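Long-range contact in metallocarboxypeptidase (Trypanosoma cruzi, PDB 3DWC), which probably releases C-terminal amino acids other than proline from peptides, as a cobalt-containing metallopeptidase of the M32 family: residues M220-L232 against V265-N277. Residues are numbered along the deposited sequence; the frame is centred on the assembly and turned at random.
With CO (cobalt (II) ion), chain Q; GLY (glycine), chain O.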
loop_
_atom_site.group_PDB
_atom_site.type_symbol
_atom_site.label_atom_id
_atom_site.label_comp_id
_atom_site.label_asym_id
_atom_site.label_seq_id
_atom_site.Cartn_x
_atom_site.Cartn_y
_atom_site.Cartn_z
ATOM N N MET B 220 12.586 18.307 5.439
ATOM C CA MET B 220 12.763 16.964 5.888
ATOM C C MET B 220 14.269 16.571 5.835
ATOM O O MET B 220 14.752 15.891 6.746
ATOM C CB MET B 220 11.918 16.019 5.051
ATOM C CG MET B 220 10.427 16.248 5.271
ATOM S SD MET B 220 9.389 15.236 4.256
ATOM C CE MET B 220 9.535 13.617 5.042
ATOM N N ASP B 221 15.009 17.017 4.810
ATOM C CA ASP B 221 16.484 16.843 4.783
ATOM C C ASP B 221 17.232 17.567 5.921
ATOM O O ASP B 221 18.205 17.044 6.499
ATOM C CB ASP B 221 17.069 17.317 3.443
ATOM C CG ASP B 221 16.743 16.378 2.282
ATOM O OD1 ASP B 221 16.344 15.200 2.506
ATOM O OD2 ASP B 221 16.917 16.825 1.122
ATOM N N VAL B 222 16.780 18.777 6.253
ATOM C CA VAL B 222 17.318 19.523 7.389
ATOM C C VAL B 222 17.133 18.706 8.669
ATOM O O VAL B 222 18.017 18.670 9.494
ATOM C CB VAL B 222 16.673 20.943 7.508
ATOM C CG1 VAL B 222 17.030 21.633 8.823
ATOM C CG2 VAL B 222 17.037 21.808 6.268
ATOM N N TRP B 223 15.988 18.021 8.820
ATOM C CA TRP B 223 15.797 17.134 9.985
ATOM C C TRP B 223 16.435 15.731 9.852
ATOM O O TRP B 223 16.218 14.848 10.686
ATOM C CB TRP B 223 14.303 17.016 10.336
ATOM C CG TRP B 223 13.930 17.904 11.456
ATOM C CD1 TRP B 223 13.787 17.557 12.754
ATOM C CD2 TRP B 223 13.551 19.281 11.366
ATOM N NE1 TRP B 223 13.381 18.636 13.498
ATOM C CE2 TRP B 223 13.229 19.709 12.663
ATOM C CE3 TRP B 223 13.446 20.189 10.313
ATOM C CZ2 TRP B 223 12.868 20.987 12.937
ATOM C CZ3 TRP B 223 13.091 21.469 10.603
ATOM C CH2 TRP B 223 12.790 21.857 11.897
ATOM N N LYS B 224 17.175 15.532 8.770
ATOM C CA LYS B 224 17.858 14.279 8.452
ATOM C C LYS B 224 16.900 13.105 8.387
ATOM O O LYS B 224 17.242 11.989 8.715
ATOM C CB LYS B 224 19.043 14.084 9.390
ATOM C CG LYS B 224 19.835 15.371 9.498
ATOM C CD LYS B 224 21.130 15.204 10.160
ATOM C CE LYS B 224 21.760 16.585 10.468
ATOM N NZ LYS B 224 22.276 17.400 9.248
ATOM N N PHE B 225 15.678 13.358 7.909
ATOM C CA PHE B 225 14.779 12.267 7.516
ATOM C C PHE B 225 15.494 11.274 6.550
ATOM O O PHE B 225 16.130 11.622 5.530
ATOM C CB PHE B 225 13.473 12.828 6.941
ATOM C CG PHE B 225 12.392 11.795 6.693
ATOM C CD1 PHE B 225 11.420 11.537 7.634
ATOM C CD2 PHE B 225 12.291 11.161 5.478
ATOM C CE1 PHE B 225 10.431 10.628 7.371
ATOM C CE2 PHE B 225 11.332 10.245 5.231
ATOM C CZ PHE B 225 10.395 9.970 6.163
ATOM N N ASP B 226 15.433 10.005 6.910
ATOM C CA ASP B 226 15.963 8.984 6.024
ATOM C C ASP B 226 14.941 8.625 4.918
ATOM O O ASP B 226 13.967 7.933 5.171
ATOM C CB ASP B 226 16.313 7.751 6.843
ATOM C CG ASP B 226 16.970 6.653 6.009
ATOM O OD1 ASP B 226 17.269 6.861 4.802
ATOM O OD2 ASP B 226 17.169 5.581 6.601
ATOM N N PHE B 227 15.149 9.131 3.711
ATOM C CA PHE B 227 14.227 8.870 2.592
ATOM C C PHE B 227 14.381 7.478 1.976
ATOM O O PHE B 227 13.596 7.072 1.154
ATOM C CB PHE B 227 14.402 9.924 1.519
ATOM C CG PHE B 227 13.634 11.228 1.809
ATOM C CD1 PHE B 227 14.287 12.362 2.232
ATOM C CD2 PHE B 227 12.276 11.264 1.672
ATOM C CE1 PHE B 227 13.594 13.527 2.477
ATOM C CE2 PHE B 227 11.573 12.411 1.890
ATOM C CZ PHE B 227 12.234 13.546 2.299
ATOM N N ASP B 228 15.408 6.740 2.373
ATOM C CA ASP B 228 15.495 5.342 1.996
ATOM C C ASP B 228 14.716 4.455 2.970
ATOM O O ASP B 228 14.701 3.234 2.812
ATOM C CB ASP B 228 16.956 4.903 1.935
ATOM C CG ASP B 228 17.661 5.439 0.700
ATOM O OD1 ASP B 228 18.802 5.830 0.829
ATOM O OD2 ASP B 228 17.078 5.482 -0.390
ATOM N N GLY B 229 14.096 5.075 3.969
ATOM C CA GLY B 229 13.298 4.376 4.949
ATOM C C GLY B 229 12.004 5.106 5.273
ATOM O O GLY B 229 11.490 5.013 6.375
ATOM N N GLY B 230 11.460 5.813 4.300
ATOM C CA GLY B 230 10.240 6.563 4.497
ATOM C C GLY B 230 9.853 7.373 3.275
ATOM O O GLY B 230 10.568 7.358 2.268
ATOM N N ARG B 231 8.690 8.025 3.342
ATOM C CA ARG B 231 8.181 8.755 2.195
ATOM C C ARG B 231 7.493 10.026 2.624
ATOM O O ARG B 231 7.070 10.110 3.778
ATOM C CB ARG B 231 7.154 7.908 1.432
ATOM C CG ARG B 231 7.661 6.692 0.707
ATOM C CD ARG B 231 6.420 6.044 -0.019
ATOM N NE ARG B 231 5.882 6.987 -0.999
ATOM C CZ ARG B 231 6.356 7.132 -2.236
ATOM N NH1 ARG B 231 7.268 6.311 -2.707
ATOM N NH2 ARG B 231 5.822 8.043 -3.055
ATOM N N LEU B 232 7.365 10.986 1.697
ATOM C CA LEU B 232 6.377 12.089 1.800
ATOM C C LEU B 232 5.329 12.012 0.679
ATOM O O LEU B 232 5.675 11.922 -0.456
ATOM C CB LEU B 232 7.058 13.488 1.737
ATOM C CG LEU B 232 6.173 14.741 1.664
ATOM C CD1 LEU B 232 5.402 14.947 2.951
ATOM C CD2 LEU B 232 6.920 16.045 1.297
ATOM N N VAL B 265 4.368 19.610 7.924
ATOM C CA VAL B 265 5.415 18.643 7.608
ATOM C C VAL B 265 6.500 18.571 8.676
ATOM O O VAL B 265 6.961 17.495 9.013
ATOM C CB VAL B 265 6.024 18.934 6.236
ATOM C CG1 VAL B 265 7.382 18.271 6.033
ATOM C CG2 VAL B 265 5.025 18.496 5.170
ATOM N N ILE B 266 6.872 19.708 9.227
ATOM C CA ILE B 266 7.873 19.766 10.304
ATOM C C ILE B 266 7.350 18.963 11.527
ATOM O O ILE B 266 8.031 18.133 12.096
ATOM C CB ILE B 266 8.250 21.246 10.648
ATOM C CG1 ILE B 266 9.119 21.839 9.540
ATOM C CG2 ILE B 266 9.041 21.318 12.020
ATOM C CD1 ILE B 266 9.389 23.361 9.621
ATOM N N HIS B 267 6.122 19.215 11.904
ATOM C CA HIS B 267 5.440 18.460 12.964
ATOM C C HIS B 267 5.500 16.928 12.734
ATOM O O HIS B 267 5.900 16.157 13.598
ATOM C CB HIS B 267 3.968 18.947 13.020
ATOM C CG HIS B 267 3.193 18.364 14.150
ATOM N ND1 HIS B 267 2.946 19.058 15.317
ATOM C CD2 HIS B 267 2.639 17.139 14.313
ATOM C CE1 HIS B 267 2.292 18.272 16.162
ATOM N NE2 HIS B 267 2.095 17.103 15.574
ATOM N N GLU B 268 5.089 16.477 11.549
ATOM C CA GLU B 268 5.076 15.058 11.262
ATOM C C GLU B 268 6.465 14.489 11.145
ATOM O O GLU B 268 6.694 13.375 11.527
ATOM C CB GLU B 268 4.298 14.788 9.986
ATOM C CG GLU B 268 2.882 15.248 10.035
ATOM C CD GLU B 268 2.069 14.659 11.182
ATOM O OE1 GLU B 268 2.316 13.498 11.572
ATOM O OE2 GLU B 268 1.133 15.362 11.677
ATOM N N THR B 269 7.397 15.268 10.638
ATOM C CA THR B 269 8.781 14.854 10.619
ATOM C C THR B 269 9.275 14.651 12.047
ATOM O O THR B 269 10.030 13.730 12.308
ATOM C CB THR B 269 9.642 15.830 9.802
ATOM O OG1 THR B 269 9.156 15.844 8.481
ATOM C CG2 THR B 269 11.174 15.432 9.761
ATOM N N GLY B 270 8.826 15.467 12.992
ATOM C CA GLY B 270 9.248 15.257 14.385
ATOM C C GLY B 270 8.772 13.904 14.929
ATOM O O GLY B 270 9.512 13.248 15.625
ATOM N N HIS B 271 7.514 13.536 14.649
ATOM C CA HIS B 271 6.982 12.182 14.926
ATOM C C HIS B 271 7.844 11.101 14.226
ATOM O O HIS B 271 8.289 10.127 14.859
ATOM C CB HIS B 271 5.529 12.037 14.437
ATOM C CG HIS B 271 4.487 12.709 15.286
ATOM N ND1 HIS B 271 4.294 12.425 16.617
ATOM C CD2 HIS B 271 3.503 13.577 14.955
ATOM C CE1 HIS B 271 3.296 13.155 17.092
ATOM N NE2 HIS B 271 2.791 13.851 16.099
ATOM N N ALA B 272 8.119 11.309 12.923
ATOM C CA ALA B 272 8.878 10.368 12.102
ATOM C C ALA B 272 10.241 10.052 12.660
ATOM O O ALA B 272 10.696 8.890 12.598
ATOM C CB ALA B 272 9.028 10.905 10.661
ATOM N N LYS B 273 10.920 11.067 13.171
ATOM C CA LYS B 273 12.286 10.856 13.690
ATOM C C LYS B 273 12.237 9.922 14.878
ATOM O O LYS B 273 13.133 9.100 15.076
ATOM C CB LYS B 273 12.919 12.184 14.107
ATOM C CG LYS B 273 13.248 13.173 12.924
ATOM C CD LYS B 273 14.298 12.613 11.943
ATOM C CE LYS B 273 15.714 12.530 12.591
ATOM N NZ LYS B 273 16.713 11.950 11.649
ATOM N N TYR B 274 11.190 10.024 15.676
ATOM C CA TYR B 274 11.016 9.107 16.793
ATOM C C TYR B 274 10.838 7.673 16.275
ATOM O O TYR B 274 11.596 6.752 16.669
ATOM C CB TYR B 274 9.849 9.561 17.666
ATOM C CG TYR B 274 9.667 8.939 19.041
ATOM C CD1 TYR B 274 10.582 8.060 19.609
ATOM C CD2 TYR B 274 8.572 9.282 19.790
ATOM C CE1 TYR B 274 10.359 7.533 20.947
ATOM C CE2 TYR B 274 8.334 8.750 21.075
ATOM C CZ TYR B 274 9.248 7.891 21.641
ATOM O OH TYR B 274 9.010 7.416 22.903
ATOM N N GLU B 275 9.880 7.503 15.357
ATOM C CA GLU B 275 9.602 6.201 14.749
ATOM C C GLU B 275 10.835 5.587 14.054
ATOM O O GLU B 275 11.117 4.386 14.252
ATOM C CB GLU B 275 8.393 6.299 13.803
ATOM C CG GLU B 275 7.072 6.619 14.538
ATOM C CD GLU B 275 6.627 5.474 15.452
ATOM O OE1 GLU B 275 6.078 5.700 16.555
ATOM O OE2 GLU B 275 6.846 4.320 15.070
ATOM N N GLN B 276 11.615 6.393 13.309
ATOM C CA GLN B 276 12.741 5.874 12.530
ATOM C C GLN B 276 13.912 5.490 13.392
ATOM O O GLN B 276 14.810 4.760 12.928
ATOM C CB GLN B 276 13.268 6.916 11.496
ATOM C CG GLN B 276 12.323 7.178 10.335
ATOM C CD GLN B 276 12.998 7.871 9.169
ATOM O OE1 GLN B 276 13.892 8.753 9.344
ATOM N NE2 GLN B 276 12.632 7.430 7.954
ATOM N N ASN B 277 13.960 6.052 14.605
ATOM C CA ASN B 277 15.037 5.800 15.522
ATOM C C ASN B 277 14.627 5.138 16.815
ATOM O O ASN B 277 15.404 5.157 17.780
ATOM C CB ASN B 277 15.779 7.092 15.805
ATOM C CG ASN B 277 16.403 7.644 14.569
ATOM O OD1 ASN B 277 17.484 7.206 14.185
ATOM N ND2 ASN B 277 15.701 8.549 13.893
HETATM CO CO CO Q . 1.100 15.237 16.255
HETATM N N GLY O . 23.669 18.852 11.557
HETATM C CA GLY O . 24.917 18.192 11.085
HETATM C C GLY O . 25.489 17.120 11.994
HETATM O O GLY O . 25.454 15.920 11.663
HETATM O O HOH W 1 0.201 14.953 14.204
HETATM O O HOH W 2 -0.393 16.160 16.650
HETATM O O HOH W 3 -0.447 13.787 16.756
#
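The backbone oxygen of Asp-226 accepts an N-H from Gln-276 NE2 at 3.1 Å (161°) and, within its own type I turn, the N-H of Gly-229. The same glutamine returns a bond: its OE1 receives Asp-226 N at 3.1 Å, in the carbonyl plane and on a lone pair. With NE2 also making a weak bond to Gly-229 O, the amide is fixed in rotation and ties the turn Asp-226 to Gly-229 to the C-terminal end of helix 259-276. Gln-276 NE2 lies 3.8 Å above the plane of the Phe-225 ring, offset toward the rim, with the ring and amide planes 22° apart. Met-220 CE covers the opposite face over the ring centre, and Ala-272 CB meets the ring edge, 3.6 Å from Phe-225 CE1. Lys-273, bent at chi2 and chi3, curls back so that NZ makes a weak bond to the carbonyl oxygen of Lys-224, the C-prime residue of the Schellman motif that ends helix 209-222. One turn earlier, Thr-269 inserts between Met-220 and Trp-223. With chi1 at -61°, Thr-269 OG1 turns back to bond Val-265 O while Thr-269 CG2 packs 3.6 Å from Trp-223 CB. Ile-266 CG2 completes the apolar patch with a CH-pi contact over the six-membered ring of Trp-223.

The far side of the same helix carries the HExxH motif: His-267 and His-271 bind cobalt together with Glu-298, and Glu-268, the predicted proton donor/acceptor, accepts a bond from a metal-bound water. The contact thus backs the metal-binding helix with the loop leaving helix 209-222. Strand 246-251 touches Met-220 and Thr-269, helix 456-467 packs on Trp-223 and Lys-273, and the Asp-226 carboxylate forms a salt bridge to Lys-37 of the second subunit.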